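Local coordinates for probable mannosyltransferase KTR4 (Saccharomyces cerevisiae, PDB 5A07), which is a probable mannosyltransferase of the glycolipid 2-alpha-mannosyltransferase family, a GT-A type protein with GDP and manganese bound, at residues 248-259 with 369-379. Sequence-based numbering, arbitrary orientation.
Sequences FMNKNDKIYGFV and SSIHWFRDIGY
F248, H372 and F374 form an aromatic cluster between helix 245-251 and the sheet. F248 turns its edge to the imidazole of H372, CE2 over the ring centre and the planes at 60°; with CG anti to the backbone N (chi1 166°), the phenyl reaches strand 371-373. H372 NE2 is hydrogen-bonded to Y434 OH. M249 SD meets the edge of F374 at CZ (3.7 Å), a Met-aromatic contact suited to a flexible thioether. At G257 the missing side chain lets F374 CE2 approach CA to 3.8 Å. On the other sheet face, beside I371, F258 takes W373 CA over its ring, a CH-pi contact. V259 CG1 packs against I377 CB, and CG2 against Y379 CD2 (3.6 Å), whose side chain lies about 7 Å from manganese.

Strands 256-262 and 371-373 pair in parallel in the mixed sheet of the GT-A domain through hydrogen bonds I255 N to S370 O, H372 N to Y256 O, F258 N to H372 O and F374 N to F258 O. The indole N-H of W373 donates to V259 O. At the polar edge, K254's long chain passes S370 O, letting NZ donate to S369 O (2.8 Å) and a water.

Apolar contacts from F248 and M249 thus hold the helix against the sheet, while directional backbone bonds set the strand register.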
loop_
_atom_site.group_PDB
_atom_site.type_symbol
_atom_site.label_atom_id
_atom_site.label_comp_id
_atom_site.label_asym_id
_atom_site.label_seq_id
_atom_site.Cartn_x
_atom_site.Cartn_y
_atom_site.Cartn_z
ATOM N N PHE B 248 18.184 -1.001 1.120
ATOM C CA PHE B 248 17.946 0.399 0.944
ATOM C C PHE B 248 17.007 0.938 1.999
ATOM O O PHE B 248 17.258 1.986 2.629
ATOM C CB PHE B 248 17.416 0.696 -0.461
ATOM C CG PHE B 248 16.843 2.049 -0.598
ATOM C CD1 PHE B 248 17.655 3.127 -0.873
ATOM C CD2 PHE B 248 15.467 2.260 -0.414
ATOM C CE1 PHE B 248 17.152 4.426 -0.942
ATOM C CE2 PHE B 248 14.929 3.552 -0.522
ATOM C CZ PHE B 248 15.776 4.644 -0.761
ATOM N N MET B 249 15.954 0.191 2.274
ATOM C CA MET B 249 14.967 0.621 3.297
ATOM C C MET B 249 15.652 0.737 4.670
ATOM O O MET B 249 15.446 1.700 5.429
ATOM C CB MET B 249 13.813 -0.382 3.451
ATOM C CG MET B 249 12.983 -0.755 2.241
ATOM S SD MET B 249 12.087 0.624 1.678
ATOM C CE MET B 249 10.688 0.573 2.838
ATOM N N ASN B 250 16.380 -0.287 5.005
ATOM C CA ASN B 250 17.018 -0.354 6.298
ATOM C C ASN B 250 18.067 0.751 6.453
ATOM O O ASN B 250 18.072 1.487 7.454
ATOM C CB ASN B 250 17.699 -1.714 6.466
ATOM C CG ASN B 250 18.105 -1.944 7.881
ATOM O OD1 ASN B 250 17.292 -2.193 8.734
ATOM N ND2 ASN B 250 19.359 -1.744 8.142
ATOM N N LYS B 251 18.966 0.871 5.475
ATOM C CA LYS B 251 20.005 1.846 5.542
ATOM C C LYS B 251 19.500 3.294 5.521
ATOM O O LYS B 251 20.181 4.161 6.015
ATOM C CB LYS B 251 21.025 1.623 4.423
ATOM C CG LYS B 251 22.345 2.257 4.671
ATOM C CD LYS B 251 23.132 1.615 5.835
ATOM C CE LYS B 251 24.233 2.544 6.365
ATOM N NZ LYS B 251 25.203 2.871 5.282
ATOM N N ASN B 252 18.341 3.580 4.943
ATOM C CA ASN B 252 17.817 4.934 4.874
ATOM C C ASN B 252 16.602 5.188 5.776
ATOM O O ASN B 252 15.871 6.139 5.590
ATOM C CB ASN B 252 17.575 5.290 3.402
ATOM C CG ASN B 252 18.869 5.286 2.611
ATOM O OD1 ASN B 252 19.632 6.238 2.664
ATOM N ND2 ASN B 252 19.218 4.136 1.984
ATOM N N ASP B 253 16.383 4.284 6.724
ATOM C CA ASP B 253 15.319 4.375 7.725
ATOM C C ASP B 253 13.932 4.571 7.153
ATOM O O ASP B 253 13.137 5.340 7.657
ATOM C CB ASP B 253 15.671 5.452 8.790
ATOM C CG ASP B 253 16.922 5.042 9.613
ATOM O OD1 ASP B 253 17.067 3.834 9.905
ATOM O OD2 ASP B 253 17.748 5.905 9.902
ATOM N N LYS B 254 13.605 3.787 6.116
ATOM C CA LYS B 254 12.299 3.779 5.571
ATOM C C LYS B 254 11.512 2.608 6.088
ATOM O O LYS B 254 11.973 1.471 6.066
ATOM C CB LYS B 254 12.349 3.736 4.039
ATOM C CG LYS B 254 13.275 4.766 3.447
ATOM C CD LYS B 254 12.880 6.179 3.782
ATOM C CE LYS B 254 13.847 7.137 3.059
ATOM N NZ LYS B 254 13.466 8.472 3.542
ATOM N N ILE B 255 10.304 2.894 6.521
ATOM C CA ILE B 255 9.438 1.837 7.022
ATOM C C ILE B 255 8.413 1.342 6.017
ATOM O O ILE B 255 7.704 0.395 6.280
ATOM C CB ILE B 255 8.684 2.290 8.281
ATOM C CG1 ILE B 255 7.752 3.440 8.007
ATOM C CG2 ILE B 255 9.724 2.572 9.408
ATOM C CD1 ILE B 255 6.706 3.730 9.105
ATOM N N TYR B 256 8.293 2.044 4.879
ATOM C CA TYR B 256 7.235 1.697 3.952
ATOM C C TYR B 256 7.625 2.205 2.569
ATOM O O TYR B 256 8.171 3.309 2.436
ATOM C CB TYR B 256 5.918 2.284 4.391
ATOM C CG TYR B 256 4.709 1.710 3.641
ATOM C CD1 TYR B 256 4.202 0.462 3.982
ATOM C CD2 TYR B 256 4.108 2.382 2.630
ATOM C CE1 TYR B 256 3.128 -0.078 3.305
ATOM C CE2 TYR B 256 2.993 1.850 1.973
ATOM C CZ TYR B 256 2.518 0.622 2.342
ATOM O OH TYR B 256 1.442 0.089 1.705
ATOM N N GLY B 257 7.359 1.384 1.573
ATOM C CA GLY B 257 7.559 1.726 0.185
ATOM C C GLY B 257 6.323 1.481 -0.648
ATOM O O GLY B 257 5.654 0.419 -0.506
ATOM N N PHE B 258 6.011 2.447 -1.526
ATOM C CA PHE B 258 4.867 2.366 -2.380
ATOM C C PHE B 258 5.226 2.853 -3.782
ATOM O O PHE B 258 6.244 3.517 -3.992
ATOM C CB PHE B 258 3.683 3.164 -1.801
ATOM C CG PHE B 258 3.810 4.674 -1.938
ATOM C CD1 PHE B 258 4.518 5.404 -1.033
ATOM C CD2 PHE B 258 3.223 5.342 -2.986
ATOM C CE1 PHE B 258 4.645 6.787 -1.163
ATOM C CE2 PHE B 258 3.355 6.719 -3.135
ATOM C CZ PHE B 258 4.080 7.421 -2.221
ATOM N N VAL B 259 4.365 2.513 -4.715
ATOM C CA VAL B 259 4.445 3.005 -6.095
ATOM C C VAL B 259 3.272 3.851 -6.603
ATOM O O VAL B 259 3.476 4.733 -7.509
ATOM C CB VAL B 259 4.756 1.908 -7.153
ATOM C CG1 VAL B 259 6.129 1.317 -6.980
ATOM C CG2 VAL B 259 3.720 0.801 -7.141
ATOM N N SER B 369 8.448 11.322 6.263
ATOM C CA SER B 369 9.723 11.233 5.542
ATOM C C SER B 369 10.335 9.808 5.630
ATOM O O SER B 369 11.303 9.527 4.937
ATOM C CB SER B 369 10.711 12.278 6.070
ATOM O OG SER B 369 11.045 11.993 7.428
ATOM N N SER B 370 9.726 8.929 6.421
ATOM C CA SER B 370 10.081 7.535 6.477
ATOM C C SER B 370 9.314 6.640 5.466
ATOM O O SER B 370 9.516 5.426 5.484
ATOM C CB SER B 370 9.935 6.934 7.919
ATOM O OG SER B 370 8.572 6.801 8.317
ATOM N N ILE B 371 8.422 7.234 4.671
ATOM C CA ILE B 371 7.552 6.531 3.715
ATOM C C ILE B 371 8.083 6.910 2.311
ATOM O O ILE B 371 8.161 8.126 1.958
ATOM C CB ILE B 371 6.088 6.928 3.894
ATOM C CG1 ILE B 371 5.600 6.555 5.316
ATOM C CG2 ILE B 371 5.267 6.300 2.802
ATOM C CD1 ILE B 371 4.245 7.068 5.611
ATOM N N HIS B 372 8.597 5.928 1.591
ATOM C CA HIS B 372 9.367 6.132 0.383
ATOM C C HIS B 372 8.488 5.843 -0.836
ATOM O O HIS B 372 7.968 4.705 -0.959
ATOM C CB HIS B 372 10.583 5.241 0.362
ATOM C CG HIS B 372 11.447 5.388 -0.839
ATOM N ND1 HIS B 372 12.287 6.468 -1.021
ATOM C CD2 HIS B 372 11.601 4.612 -1.933
ATOM C CE1 HIS B 372 12.904 6.364 -2.185
ATOM N NE2 HIS B 372 12.523 5.232 -2.756
ATOM N N TRP B 373 8.513 6.751 -1.811
ATOM C CA TRP B 373 7.906 6.530 -3.127
ATOM C C TRP B 373 8.944 5.961 -4.106
ATOM O O TRP B 373 9.896 6.653 -4.510
ATOM C CB TRP B 373 7.315 7.833 -3.688
ATOM C CG TRP B 373 6.676 7.707 -5.026
ATOM C CD1 TRP B 373 6.037 6.633 -5.500
ATOM C CD2 TRP B 373 6.520 8.711 -5.992
ATOM N NE1 TRP B 373 5.556 6.855 -6.755
ATOM C CE2 TRP B 373 5.859 8.135 -7.091
ATOM C CE3 TRP B 373 6.905 10.057 -6.068
ATOM C CZ2 TRP B 373 5.530 8.853 -8.220
ATOM C CZ3 TRP B 373 6.603 10.757 -7.180
ATOM C CH2 TRP B 373 5.905 10.164 -8.247
ATOM N N PHE B 374 8.754 4.685 -4.485
ATOM C CA PHE B 374 9.700 3.971 -5.329
ATOM C C PHE B 374 9.437 4.345 -6.777
ATOM O O PHE B 374 8.877 3.560 -7.574
ATOM C CB PHE B 374 9.583 2.441 -5.135
ATOM C CG PHE B 374 10.450 1.921 -4.038
ATOM C CD1 PHE B 374 11.817 1.892 -4.187
ATOM C CD2 PHE B 374 9.883 1.484 -2.820
ATOM C CE1 PHE B 374 12.631 1.440 -3.135
ATOM C CE2 PHE B 374 10.697 1.035 -1.811
ATOM C CZ PHE B 374 12.076 1.015 -1.952
ATOM N N ARG B 375 9.860 5.551 -7.140
ATOM C CA ARG B 375 9.614 6.074 -8.480
ATOM C C ARG B 375 10.191 5.144 -9.546
ATOM O O ARG B 375 9.630 5.034 -10.653
ATOM C CB ARG B 375 10.200 7.500 -8.628
ATOM C CG ARG B 375 9.433 8.539 -7.807
ATOM C CD ARG B 375 10.188 9.857 -7.795
ATOM N NE ARG B 375 10.152 10.541 -9.110
ATOM C CZ ARG B 375 10.802 11.669 -9.380
ATOM N NH1 ARG B 375 11.518 12.301 -8.415
ATOM N NH2 ARG B 375 10.749 12.183 -10.590
ATOM N N ASP B 376 11.296 4.508 -9.228
ATOM C CA ASP B 376 12.034 3.711 -10.181
ATOM C C ASP B 376 11.411 2.341 -10.436
ATOM O O ASP B 376 11.855 1.663 -11.404
ATOM C CB ASP B 376 13.539 3.539 -9.780
ATOM C CG ASP B 376 13.738 3.013 -8.325
ATOM O OD1 ASP B 376 12.834 3.180 -7.410
ATOM O OD2 ASP B 376 14.829 2.461 -8.029
ATOM N N ILE B 377 10.475 1.908 -9.581
ATOM C CA ILE B 377 9.870 0.570 -9.732
ATOM C C ILE B 377 8.696 0.710 -10.691
ATOM O O ILE B 377 7.582 1.068 -10.314
ATOM C CB ILE B 377 9.527 -0.120 -8.406
ATOM C CG1 ILE B 377 10.798 -0.271 -7.598
ATOM C CG2 ILE B 377 8.865 -1.457 -8.765
ATOM C CD1 ILE B 377 10.594 -0.974 -6.275
ATOM N N GLY B 378 8.974 0.479 -11.977
ATOM C CA GLY B 378 7.950 0.496 -12.982
ATOM C C GLY B 378 6.979 -0.702 -12.705
ATOM O O GLY B 378 7.442 -1.840 -12.542
ATOM N N TYR B 379 5.700 -0.445 -12.606
ATOM C CA TYR B 379 4.782 -1.441 -12.055
ATOM C C TYR B 379 3.373 -1.243 -12.531
ATOM O O TYR B 379 2.874 -0.069 -12.684
ATOM C CB TYR B 379 4.700 -1.294 -10.531
ATOM C CG TYR B 379 3.663 -2.185 -9.889
ATOM C CD1 TYR B 379 4.002 -3.470 -9.541
ATOM C CD2 TYR B 379 2.454 -1.677 -9.442
ATOM C CE1 TYR B 379 3.091 -4.293 -8.855
ATOM C CE2 TYR B 379 1.518 -2.448 -8.786
ATOM C CZ TYR B 379 1.847 -3.809 -8.517
ATOM O OH TYR B 379 0.997 -4.613 -7.802
HETATM O O HOH W 1 11.002 8.781 2.217
#